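SAM-dependent O-methyltransferase (Leptospira interrogans, PDB 2HNK) transfers a methyl group from S-adenosylmethionine to an oxygen atom of an acceptor molecule, as a SAM-dependent O-methyltransferase. Local coordinates at the interface of chains A and B. Numbering follows the deposited sequence. Chains: chain A/B, SAM-dependent O-methyltransferase.

Contact 1: the interface of chains A and B. Residues chain A 20, 22; chain B 208-212, 214, 216.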
# COMPACT_ATOMS: atom_id res chain seq x y z
N SER A 20 -10.46 6.61 9.66
CA SER A 20 -9.05 6.56 9.26
C SER A 20 -8.34 7.91 9.30
O SER A 20 -7.18 7.98 9.69
CB SER A 20 -8.88 5.89 7.89
OG SER A 20 -9.52 6.63 6.85
N ARG A 22 -7.04 11.38 10.40
CA ARG A 22 -6.72 12.21 11.56
C ARG A 22 -5.90 13.38 11.02
O ARG A 22 -4.66 13.37 11.05
CB ARG A 22 -5.90 11.42 12.61
CG ARG A 22 -6.25 9.93 12.82
CD ARG A 22 -5.36 9.30 13.92
NE ARG A 22 -5.51 7.85 14.10
CZ ARG A 22 -4.66 7.08 14.79
NH1 ARG A 22 -3.58 7.62 15.37
NH2 ARG A 22 -4.86 5.77 14.91
N VAL B 208 -8.61 0.80 16.17
CA VAL B 208 -7.47 1.21 15.36
C VAL B 208 -7.42 2.73 15.22
O VAL B 208 -6.38 3.35 15.44
CB VAL B 208 -7.54 0.54 13.96
CG1 VAL B 208 -6.58 1.21 12.99
CG2 VAL B 208 -7.28 -0.96 14.07
N TYR B 209 -8.56 3.33 14.88
CA TYR B 209 -8.69 4.77 14.70
C TYR B 209 -8.33 5.58 15.94
O TYR B 209 -7.76 6.65 15.82
CB TYR B 209 -10.10 5.14 14.26
CG TYR B 209 -10.26 6.62 14.01
CD1 TYR B 209 -9.59 7.23 12.95
CD2 TYR B 209 -11.06 7.41 14.82
CE1 TYR B 209 -9.72 8.58 12.71
CE2 TYR B 209 -11.19 8.77 14.59
CZ TYR B 209 -10.52 9.35 13.53
OH TYR B 209 -10.65 10.69 13.28
N ASN B 210 -8.68 5.08 17.11
CA ASN B 210 -8.47 5.83 18.34
C ASN B 210 -7.18 5.45 19.05
O ASN B 210 -6.84 6.00 20.09
CB ASN B 210 -9.68 5.65 19.27
CG ASN B 210 -10.95 6.28 18.69
OD1 ASN B 210 -11.02 7.49 18.48
ND2 ASN B 210 -11.95 5.45 18.43
N ASP B 211 -6.44 4.50 18.47
CA ASP B 211 -5.18 4.03 19.02
C ASP B 211 -4.01 4.91 18.57
O ASP B 211 -3.67 4.94 17.38
CB ASP B 211 -4.93 2.58 18.62
CG ASP B 211 -3.87 1.91 19.47
OD1 ASP B 211 -3.22 2.61 20.27
OD2 ASP B 211 -3.67 0.69 19.32
N SER B 212 -3.40 5.61 19.52
CA SER B 212 -2.29 6.52 19.24
C SER B 212 -0.99 5.76 19.04
O SER B 212 0.00 6.33 18.60
CB SER B 212 -2.13 7.54 20.37
OG SER B 212 -1.86 6.88 21.60
N VAL B 214 -0.66 3.45 16.86
CA VAL B 214 -0.63 3.06 15.45
C VAL B 214 -1.06 4.19 14.51
O VAL B 214 -1.61 5.20 14.94
CB VAL B 214 -1.52 1.80 15.16
CG1 VAL B 214 -1.23 0.66 16.14
CG2 VAL B 214 -3.02 2.15 15.16
N VAL B 216 -3.17 4.47 10.60
CA VAL B 216 -4.04 3.68 9.73
C VAL B 216 -4.31 4.33 8.37
O VAL B 216 -4.53 5.54 8.26
CB VAL B 216 -5.39 3.31 10.46
CG1 VAL B 216 -6.09 4.54 11.01
CG2 VAL B 216 -6.32 2.49 9.55
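A:Arg22 reaches the C-terminal end of B helix 196-210 in a mainly polar, side-chain-to-backbone patch of the two-fold symmetric interface between the two copies in the deposited assembly, tying a loop of one subunit to the other. Its side chain runs straight from CG to NE (chi2 -179°, chi3 -174°), which carries the guanidinium past the helix end to a group of main-chain carbonyls. NH2 of A:Arg22 donates a hydrogen bond to the carbonyl O of B:Asp211 at 2.9 Å, arriving from above the carbonyl plane, with the oxygen tilted from the guanidinium plane. NH1 of A:Arg22 adds a weak bond to the carbonyl O of B:Val214 at 3.2 Å. The carbonyl O of B:Tyr209 lies 3.1 Å from NE of A:Arg22, yet the N-H points away from it, so any attraction would be electrostatic. Arginine suits this place because its broad cation can serve several carbonyls at once, and the negative end of the helix dipole would probably add to the pull. The arginine chain runs antiparallel alongside the tyrosine, its guanidinium plane turned 84° from the ring; CG of A:Arg22 packs 3.7 Å from CE1 of B:Tyr209. The carbonyl O of A:Ser20 lies in plane at that ring's edge, while CA of A:Ser20 rests 4.0 Å from CG1 of B:Val216, an approach that a small residue allows. The patch thus links the subunits through the turn between B helix 196-210 and strand 214-219, plausibly steadying a dimer.

Contact 2: the interface of chains A and B. Residues chain A 183, 186, 188-189; chain B 6, 8, 12, 15-16.
B:Tyr15 and B:Leu12, on the N-terminal helix 10-18, pack against the short 3-10 helix 184-189 of chain A and A:Leu183 just before it, forming an apolar patch. A:Val188 and B:Tyr15 meet at about a right angle: CG2 of the valine stands over one phenol face in a CH-pi contact, 3.8 Å from the ring centroid and offset toward the rim. With CG held anti to the backbone N (chi1 177°), the tyrosine extends its ring until CE1 lies 3.4 Å from the carbonyl O of A:Val188. CB of A:Ala189, a small methyl, lets the base of the tyrosine approach and lies 4.0 Å from CD1 of B:Leu12.

A:Leu183 is the hub on its side, dividing its branches among several partners. Its CD2 meets CD1 of B:Leu12 and CG1 of B:Ile16, each at 3.8 Å, and its CD1 lies 3.9 Å from CD1 of B:Ile16. CD1 of B:Ile6 packs 3.7 Å from CB of A:Leu183, beside A:Gly186. Branched aliphatic chains suit this place because their several methyls can touch different neighbours at once. On the chain A side, the patch follows strand 175-180 of the modified Rossmann fold; the N-terminal arm of chain B reaches across to it.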
# COMPACT_ATOMS: atom_id res chain seq x y z
N LEU A 183 -5.53 5.84 -13.53
CA LEU A 183 -6.81 5.48 -14.13
C LEU A 183 -7.44 6.65 -14.89
O LEU A 183 -8.30 6.44 -15.74
CB LEU A 183 -7.77 4.86 -13.09
CG LEU A 183 -7.31 3.49 -12.56
CD1 LEU A 183 -8.20 2.95 -11.46
CD2 LEU A 183 -7.16 2.46 -13.70
N GLY A 186 -11.06 6.99 -15.68
CA GLY A 186 -11.54 5.85 -16.43
C GLY A 186 -11.22 5.90 -17.91
O GLY A 186 -11.42 4.91 -18.62
N VAL A 188 -8.54 5.79 -19.62
CA VAL A 188 -7.52 4.82 -20.07
C VAL A 188 -8.10 3.52 -20.63
O VAL A 188 -7.51 2.91 -21.52
CB VAL A 188 -6.47 4.48 -18.96
CG1 VAL A 188 -5.58 5.68 -18.66
CG2 VAL A 188 -7.15 3.97 -17.69
N ALA A 189 -9.27 3.13 -20.12
CA ALA A 189 -9.95 1.90 -20.55
C ALA A 189 -10.81 2.11 -21.81
O ALA A 189 -11.31 1.15 -22.39
CB ALA A 189 -10.80 1.34 -19.41
N ILE B 6 -12.44 7.02 -7.64
CA ILE B 6 -12.96 6.70 -8.95
C ILE B 6 -14.08 5.66 -8.89
O ILE B 6 -14.00 4.69 -8.14
CB ILE B 6 -11.80 6.22 -9.88
CG1 ILE B 6 -12.27 6.09 -11.34
CG2 ILE B 6 -11.14 4.93 -9.34
CD1 ILE B 6 -11.15 6.10 -12.35
N LEU B 8 -15.62 2.56 -10.25
CA LEU B 8 -15.14 1.42 -11.01
C LEU B 8 -16.26 0.78 -11.81
O LEU B 8 -17.38 0.65 -11.32
CB LEU B 8 -14.50 0.38 -10.10
CG LEU B 8 -13.20 0.82 -9.43
CD1 LEU B 8 -12.85 -0.14 -8.31
CD2 LEU B 8 -12.06 0.90 -10.43
N LEU B 12 -13.31 -1.06 -16.59
CA LEU B 12 -12.16 -0.46 -15.93
C LEU B 12 -11.43 -1.48 -15.05
O LEU B 12 -10.20 -1.44 -14.93
CB LEU B 12 -12.57 0.79 -15.14
CG LEU B 12 -11.53 1.76 -14.55
CD1 LEU B 12 -10.48 2.26 -15.56
CD2 LEU B 12 -12.24 2.93 -13.89
N TYR B 15 -9.38 -3.53 -17.37
CA TYR B 15 -8.19 -2.74 -17.67
C TYR B 15 -7.14 -2.87 -16.54
O TYR B 15 -5.97 -3.14 -16.81
CB TYR B 15 -8.54 -1.26 -17.92
CG TYR B 15 -7.32 -0.41 -18.15
CD1 TYR B 15 -6.87 -0.15 -19.45
CD2 TYR B 15 -6.59 0.10 -17.08
CE1 TYR B 15 -5.74 0.61 -19.67
CE2 TYR B 15 -5.46 0.86 -17.29
CZ TYR B 15 -5.04 1.11 -18.59
OH TYR B 15 -3.91 1.87 -18.81
N ILE B 16 -7.59 -2.69 -15.30
CA ILE B 16 -6.72 -2.83 -14.12
C ILE B 16 -6.02 -4.20 -14.10
O ILE B 16 -4.79 -4.27 -14.01
CB ILE B 16 -7.48 -2.59 -12.78
CG1 ILE B 16 -7.95 -1.13 -12.68
CG2 ILE B 16 -6.60 -2.93 -11.60
CD1 ILE B 16 -8.99 -0.87 -11.61

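Contact 3: the interface of chains A and B. Residues chain A 6, 8, 12; chain B 183, 185-186, 223-224.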
# COMPACT_ATOMS: atom_id res chain seq x y z
N ILE A 6 -15.38 -3.45 -3.74
CA ILE A 6 -16.57 -2.87 -3.15
C ILE A 6 -17.00 -1.62 -3.94
O ILE A 6 -16.16 -0.82 -4.37
CB ILE A 6 -16.32 -2.53 -1.65
CG1 ILE A 6 -17.60 -2.04 -0.97
CG2 ILE A 6 -15.14 -1.54 -1.50
CD1 ILE A 6 -17.59 -2.18 0.54
N LEU A 8 -18.30 1.90 -3.79
CA LEU A 8 -18.31 2.95 -2.80
C LEU A 8 -19.52 3.84 -2.96
O LEU A 8 -19.98 4.08 -4.08
CB LEU A 8 -17.02 3.77 -2.86
CG LEU A 8 -15.76 3.05 -2.39
CD1 LEU A 8 -14.57 3.95 -2.58
CD2 LEU A 8 -15.87 2.62 -0.94
N LEU A 12 -20.46 5.59 2.58
CA LEU A 12 -19.35 4.69 2.87
C LEU A 12 -18.01 5.45 2.88
O LEU A 12 -17.16 5.18 3.73
CB LEU A 12 -19.32 3.51 1.90
CG LEU A 12 -18.52 2.26 2.27
CD1 LEU A 12 -18.67 1.83 3.74
CD2 LEU A 12 -18.91 1.12 1.34
N LEU B 183 -14.56 -3.17 5.39
CA LEU B 183 -15.78 -2.48 4.96
C LEU B 183 -17.01 -3.40 4.97
O LEU B 183 -18.14 -2.92 4.92
CB LEU B 183 -15.58 -1.80 3.61
CG LEU B 183 -14.58 -0.63 3.62
CD1 LEU B 183 -14.37 -0.06 2.23
CD2 LEU B 183 -15.00 0.47 4.60
N ASP B 185 -18.73 -5.43 2.94
CA ASP B 185 -19.71 -5.15 1.88
C ASP B 185 -20.49 -3.86 2.12
O ASP B 185 -21.64 -3.71 1.69
CB ASP B 185 -20.64 -6.35 1.68
CG ASP B 185 -21.22 -6.42 0.28
OD1 ASP B 185 -20.56 -6.00 -0.70
OD2 ASP B 185 -22.35 -6.91 0.16
N GLY B 186 -19.86 -2.92 2.82
CA GLY B 186 -20.51 -1.66 3.14
C GLY B 186 -21.43 -1.67 4.36
O GLY B 186 -21.93 -0.62 4.73
N ASP B 223 -12.74 -5.65 -0.38
CA ASP B 223 -13.80 -5.37 0.60
C ASP B 223 -13.30 -4.44 1.71
O ASP B 223 -13.78 -4.50 2.86
CB ASP B 223 -14.32 -6.69 1.18
CG ASP B 223 -15.60 -6.53 1.98
OD1 ASP B 223 -16.47 -5.71 1.59
OD2 ASP B 223 -15.73 -7.22 3.01
N GLY B 224 -12.36 -3.57 1.36
CA GLY B 224 -11.68 -2.70 2.32
C GLY B 224 -10.45 -3.40 2.87
O GLY B 224 -10.51 -4.54 3.30
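A:Ile6 crosses B:Leu183 at about a right angle, while A:Leu12 meets the same leucine obliquely, so two aliphatic chains approach it along different lines. The leading atom of A:Ile6 is CD1, 3.7 Å from CB of B:Leu183 and thus near the root of that side chain. CG1 points away from the backbone N (chi1 -174°), which sends CD1 forward to the start of the 3-10 helix 184-189, while CG2 of A:Ile6 stays back, 4.1 Å from CD1 of B:Leu183. An unbranched end on a stiff, beta-branched stem suits an isoleucine to this reach.

A:Leu12 straddles its neighbours with both methyls: CD2 sits 3.7 Å from CA of B:Gly186, and CD1 lies 4.0 Å from CD2 of B:Leu183. Glycine fits here because it has no side chain to hold the leucine off, and its phi of 83° is readily adopted without one. At the rim of this surface, OD1 of B:Asp223 accepts a 2.6 Å hydrogen bond from the backbone N of B:Asp185, through its syn lone pair. This bond within chain B would help to hold the turn against which A:Ile6 CD1 packs. The patch docks the N-terminal arm of chain A onto chain B, largely through apolar contacts among these residues, plausibly adding to the cohesion of the pair.

Between the centres of their C-alpha atoms, contacts 1 and 2 lie about 31 Å apart, contacts 1 and 3 about 19 Å, and contacts 2 and 3 about 18 Å. Contacts 2 and 3 are related by the two-fold: residues 6, 8 and 12 of one chain face residues 183 and 186 of the other, with the chains exchanged. Contact 1 uses the loop after helix 10-18, so in chain A the arm of contact 3 leads through that helix to it. Each subunit thus appears to hold its partner with one N-terminal stretch, mostly apolar at the arm and more polar in the loop after it, consistent with a dimer.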